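Local coordinates for protein glutamate racemase (Campylobacter jejuni, PDB 3UHF) that belongs to the Asp/Glu/hydantoin racemase family and holds D-glutamic acid in a pocket of an alpha/beta fold built around two parallel sheets, at residues L90-A93 against A97-Y100; S213-F218 against T222-S227. All blocks are in the same frame, centred on the assembly; numbering follows the deposited sequence.

Overall arrangement
Contact 1 comes first along the chain and is complete before contact 2 begins. Their centres are about 22 Å apart, their nearest atoms are about 6 Å apart, and they do not touch. Each belongs to a different parallel sheet. Contact 1 joins strand 89-92 of the five-stranded sheet to helix 95-100. Contact 2 joins helix 211-218 to strand 223-226 at the border of the four-stranded sheet. Helix 117-128 links the two regions, since it meets Ser98 from contact 1 and Ile225 from contact 2. Cys94 to Thr96, between the segments of contact 1, line the D-glutamic acid pocket. Contact 2 lies farther from the chain centre, about 16 Å against 8 Å between centres.

Contact 1: residues L90-A93 against A97-Y100; sequences LIIA and ASAY
Ala97 turns its CB toward the strand and meets Ile92. Its methyl lies 3.5 Å from Ile92 CG2, which is tight for two carbons. Of the two branches of Ile92, CG2 does the touching. CG2 stands anti to the backbone N and faces the helix. The first torsion, chi1 -52°, sets the longer CG1 branch beside the backbone N, and its end leads away from Ala97. The methyl of Ala97 is also about 7 Å from the bound D-glutamic acid, measured between nearest atoms. Cys94, Asn95 and Thr96, between the two segments, line that pocket; the last two already belong to helix 95-100.

Ser98 is next, and it brings a polar atom to the same isoleucine. Its OG lies 3.7 Å from Ile92 CG2 and 3.2 Å from Ile92 O. The angle is poor, so this approach is not a hydrogen bond. The hydroxyl is held instead by Cys94 O, one helical turn back, and by Val116 N. These two bonds grip a buried hydroxyl and fix its rotation against the end of the strand. With OG anti to its carbonyl carbon (chi1 -69°), the hydroxyl points back to that first turn.

At Tyr100 the chain has moved away from the strand. Its backbone N bonds to Ala97 O at 3.2 Å, a three-residue span within the segment. Tyr100 OH is bound by Ala142 O.

The unit is a strand-to-helix connection at the C-terminal end of a parallel strand. Ile92 also packs on Leu102 and Leu105 of helix 102-108. Ala97 rests on Cys75 of helix 68-82, and Ser98 on Ile117 of helix 117-128. Strand 89-92 itself runs between strands 113-114 and 26-31.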
loop_
_atom_site.group_PDB
_atom_site.type_symbol
_atom_site.label_atom_id
_atom_site.label_comp_id
_atom_site.label_asym_id
_atom_site.label_seq_id
_atom_site.Cartn_x
_atom_site.Cartn_y
_atom_site.Cartn_z
ATOM N N LEU A 90 9.065 9.787 -3.919
ATOM C CA LEU A 90 8.548 9.185 -2.701
ATOM C C LEU A 90 7.277 8.411 -2.996
ATOM O O LEU A 90 6.330 8.939 -3.594
ATOM C CB LEU A 90 8.263 10.260 -1.658
ATOM C CG LEU A 90 7.583 9.749 -0.383
ATOM C CD1 LEU A 90 8.450 8.702 0.303
ATOM C CD2 LEU A 90 7.289 10.910 0.559
ATOM N N ILE A 91 7.259 7.155 -2.561
ATOM C CA ILE A 91 6.088 6.314 -2.685
ATOM C C ILE A 91 5.422 6.189 -1.322
ATOM O O ILE A 91 6.063 5.788 -0.339
ATOM C CB ILE A 91 6.452 4.903 -3.170
ATOM C CG1 ILE A 91 7.238 4.970 -4.476
ATOM C CG2 ILE A 91 5.189 4.051 -3.327
ATOM C CD1 ILE A 91 6.553 5.790 -5.547
ATOM N N ILE A 92 4.153 6.560 -1.261
ATOM C CA ILE A 92 3.357 6.377 -0.044
ATOM C C ILE A 92 2.689 5.005 -0.135
ATOM O O ILE A 92 1.660 4.851 -0.792
ATOM C CB ILE A 92 2.283 7.478 0.087
ATOM C CG1 ILE A 92 2.927 8.869 -0.057
ATOM C CG2 ILE A 92 1.527 7.356 1.410
ATOM C CD1 ILE A 92 4.025 9.147 0.965
ATOM N N ALA A 93 3.307 4.003 0.489
ATOM C CA ALA A 93 2.812 2.626 0.439
ATOM C C ALA A 93 1.472 2.511 1.150
ATOM O O ALA A 93 0.664 1.644 0.841
ATOM C CB ALA A 93 3.833 1.665 1.088
ATOM N N ALA A 97 -2.648 6.798 4.428
ATOM C CA ALA A 97 -1.947 8.030 4.085
ATOM C C ALA A 97 -2.293 8.491 2.666
ATOM O O ALA A 97 -2.435 9.695 2.406
ATOM C CB ALA A 97 -0.441 7.845 4.231
ATOM N N SER A 98 -2.423 7.537 1.751
ATOM C CA SER A 98 -2.719 7.877 0.354
ATOM C C SER A 98 -4.099 8.520 0.228
ATOM O O SER A 98 -4.337 9.336 -0.671
ATOM C CB SER A 98 -2.629 6.639 -0.559
ATOM O OG SER A 98 -1.291 6.172 -0.692
ATOM N N ALA A 99 -4.997 8.144 1.134
ATOM C CA ALA A 99 -6.368 8.631 1.119
ATOM C C ALA A 99 -6.495 10.083 1.556
ATOM O O ALA A 99 -7.464 10.745 1.200
ATOM C CB ALA A 99 -7.284 7.731 1.976
ATOM N N TYR A 100 -5.524 10.585 2.315
ATOM C CA TYR A 100 -5.659 11.924 2.908
ATOM C C TYR A 100 -4.524 12.905 2.622
ATOM O O TYR A 100 -4.765 14.101 2.470
ATOM C CB TYR A 100 -5.844 11.822 4.429
ATOM C CG TYR A 100 -7.163 11.209 4.831
ATOM C CD1 TYR A 100 -8.336 11.958 4.808
ATOM C CD2 TYR A 100 -7.241 9.877 5.210
ATOM C CE1 TYR A 100 -9.548 11.399 5.165
ATOM C CE2 TYR A 100 -8.444 9.311 5.569
ATOM C CZ TYR A 100 -9.597 10.079 5.545
ATOM O OH TYR A 100 -10.800 9.510 5.906
#

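Contact 2: residues S213-F218 against T222-S227; sequences SLSKYF and TKLIHS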
loop_
_atom_site.group_PDB
_atom_site.type_symbol
_atom_site.label_atom_id
_atom_site.label_comp_id
_atom_site.label_asym_id
_atom_site.label_seq_id
_atom_site.Cartn_x
_atom_site.Cartn_y
_atom_site.Cartn_z
ATOM N N SER A 213 -6.029 -16.733 2.086
ATOM C CA SER A 213 -7.244 -16.988 2.845
ATOM C C SER A 213 -8.460 -16.268 2.264
ATOM O O SER A 213 -9.549 -16.839 2.211
ATOM C CB SER A 213 -7.040 -16.605 4.317
ATOM O OG SER A 213 -6.223 -17.567 4.955
ATOM N N LEU A 214 -8.280 -15.022 1.843
ATOM C CA LEU A 214 -9.377 -14.268 1.224
ATOM C C LEU A 214 -9.828 -14.931 -0.075
ATOM O O LEU A 214 -11.024 -15.039 -0.349
ATOM C CB LEU A 214 -8.979 -12.805 0.986
ATOM C CG LEU A 214 -8.884 -11.921 2.235
ATOM C CD1 LEU A 214 -8.150 -10.616 1.932
ATOM C CD2 LEU A 214 -10.276 -11.630 2.752
ATOM N N SER A 215 -8.865 -15.396 -0.861
ATOM C CA SER A 215 -9.178 -16.039 -2.139
ATOM C C SER A 215 -9.933 -17.346 -1.914
ATOM O O SER A 215 -10.890 -17.649 -2.622
ATOM C CB SER A 215 -7.904 -16.262 -2.951
ATOM O OG SER A 215 -8.208 -16.774 -4.233
ATOM N N LYS A 216 -9.519 -18.112 -0.906
ATOM C CA LYS A 216 -10.212 -19.348 -0.572
ATOM C C LYS A 216 -11.628 -19.054 -0.080
ATOM O O LYS A 216 -12.567 -19.775 -0.415
ATOM C CB LYS A 216 -9.423 -20.151 0.465
ATOM C CG LYS A 216 -10.077 -21.452 0.881
ATOM C CD LYS A 216 -9.255 -22.158 1.956
ATOM C CE LYS A 216 -9.978 -23.382 2.509
ATOM N NZ LYS A 216 -10.283 -24.376 1.443
ATOM N N TYR A 217 -11.783 -17.974 0.680
ATOM C CA TYR A 217 -13.099 -17.577 1.192
ATOM C C TYR A 217 -14.056 -17.238 0.049
ATOM O O TYR A 217 -15.191 -17.715 0.012
ATOM C CB TYR A 217 -12.983 -16.370 2.143
ATOM C CG TYR A 217 -14.313 -15.974 2.766
ATOM C CD1 TYR A 217 -14.798 -16.632 3.889
ATOM C CD2 TYR A 217 -15.100 -14.967 2.207
ATOM C CE1 TYR A 217 -16.014 -16.291 4.452
ATOM C CE2 TYR A 217 -16.326 -14.621 2.762
ATOM C CZ TYR A 217 -16.774 -15.288 3.888
ATOM O OH TYR A 217 -17.984 -14.959 4.449
ATOM N N PHE A 218 -13.593 -16.419 -0.888
ATOM C CA PHE A 218 -14.473 -15.937 -1.954
ATOM C C PHE A 218 -14.585 -16.887 -3.148
ATOM O O PHE A 218 -15.614 -16.915 -3.832
ATOM C CB PHE A 218 -14.057 -14.539 -2.400
ATOM C CG PHE A 218 -14.454 -13.449 -1.434
ATOM C CD1 PHE A 218 -15.795 -13.142 -1.232
ATOM C CD2 PHE A 218 -13.489 -12.724 -0.741
ATOM C CE1 PHE A 218 -16.164 -12.122 -0.363
ATOM C CE2 PHE A 218 -13.849 -11.714 0.131
ATOM C CZ PHE A 218 -15.190 -11.412 0.323
ATOM N N THR A 222 -13.301 -14.465 -7.907
ATOM C CA THR A 222 -12.847 -13.184 -7.389
ATOM C C THR A 222 -11.366 -12.922 -7.660
ATOM O O THR A 222 -10.498 -13.638 -7.164
ATOM C CB THR A 222 -13.098 -13.090 -5.878
ATOM O OG1 THR A 222 -14.504 -13.170 -5.630
ATOM C CG2 THR A 222 -12.578 -11.779 -5.344
ATOM N N LYS A 223 -11.079 -11.889 -8.446
ATOM C CA LYS A 223 -9.697 -11.487 -8.686
ATOM C C LYS A 223 -9.216 -10.549 -7.586
ATOM O O LYS A 223 -9.883 -9.569 -7.268
ATOM C CB LYS A 223 -9.576 -10.802 -10.050
ATOM C CG LYS A 223 -9.938 -11.700 -11.218
ATOM C CD LYS A 223 -9.800 -10.952 -12.539
ATOM C CE LYS A 223 -9.968 -11.884 -13.731
ATOM N NZ LYS A 223 -9.483 -11.230 -14.975
ATOM N N LEU A 224 -8.059 -10.845 -6.997
ATOM C CA LEU A 224 -7.526 -9.991 -5.947
ATOM C C LEU A 224 -6.625 -8.926 -6.570
ATOM O O LEU A 224 -5.770 -9.236 -7.403
ATOM C CB LEU A 224 -6.750 -10.805 -4.900
ATOM C CG LEU A 224 -7.553 -11.441 -3.757
ATOM C CD1 LEU A 224 -8.596 -12.384 -4.308
ATOM C CD2 LEU A 224 -6.613 -12.191 -2.828
ATOM N N ILE A 225 -6.842 -7.675 -6.176
ATOM C CA ILE A 225 -6.029 -6.563 -6.651
ATOM C C ILE A 225 -5.027 -6.168 -5.569
ATOM O O ILE A 225 -5.411 -5.686 -4.511
ATOM C CB ILE A 225 -6.899 -5.333 -7.037
ATOM C CG1 ILE A 225 -8.049 -5.750 -7.962
ATOM C CG2 ILE A 225 -6.037 -4.251 -7.652
ATOM C CD1 ILE A 225 -7.609 -6.381 -9.282
ATOM N N HIS A 226 -3.740 -6.375 -5.849
ATOM C CA HIS A 226 -2.665 -6.148 -4.870
ATOM C C HIS A 226 -2.114 -4.723 -5.090
ATOM O O HIS A 226 -1.755 -4.362 -6.216
ATOM C CB HIS A 226 -1.606 -7.231 -5.134
ATOM C CG HIS A 226 -0.455 -7.255 -4.178
ATOM N ND1 HIS A 226 0.488 -6.252 -4.115
ATOM C CD2 HIS A 226 -0.045 -8.213 -3.309
ATOM C CE1 HIS A 226 1.406 -6.573 -3.219
ATOM N NE2 HIS A 226 1.112 -7.761 -2.723
ATOM N N SER A 227 -2.097 -3.901 -4.041
ATOM C CA SER A 227 -1.699 -2.493 -4.167
ATOM C C SER A 227 -0.240 -2.322 -4.568
ATOM O O SER A 227 0.107 -1.375 -5.288
ATOM C CB SER A 227 -1.985 -1.718 -2.864
ATOM O OG SER A 227 -3.382 -1.581 -2.648
HETATM O O HOH W 1 -10.211 -15.475 -5.309
#
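Phe218 brings its CB to Thr222, and its ring has Tyr217 over one face. Tyr217 CD2 stands 3.8 Å above the Phe218 plane, over the ring centre. In turn, Phe218 CE1 lies in the plane of the Tyr217 ring, at its edge. The ring of Phe191 also meets Phe218, with the planes at about 50°. Farther along the strand, the His226 ring caps the next helix, its ND1 bonded to Asp229 N.

The setting is a beta-alpha-beta unit of strand 199-202, helix 211-218 and strand 223-226. The contact covers its second half, where the helix end turns back into the strand at the border of the four-stranded parallel sheet.

Across the turn, Phe218 CB lies 3.5 Å from Thr222 OG1 and 3.9 Å from Thr222 CB. The phenylalanine touches by its CB, because chi1 of -76° puts CG anti to the carbonyl carbon and the end of the side chain leads away. The threonine hydroxyl is not used for bonding here, since Pro197 O holds it. One turn earlier on the helix, Ser215 CB meets Leu224 CD1 at 4.2 Å. This is a loose van der Waals contact.

No direct hydrogen bond joins the two segments; one water spans the gap. Ser215 OG donates to it at 2.6 Å. The water donates onward to Thr222 O, also at 2.6 Å, and the angle from Ser215 OG through the water to Thr222 O is about 136°.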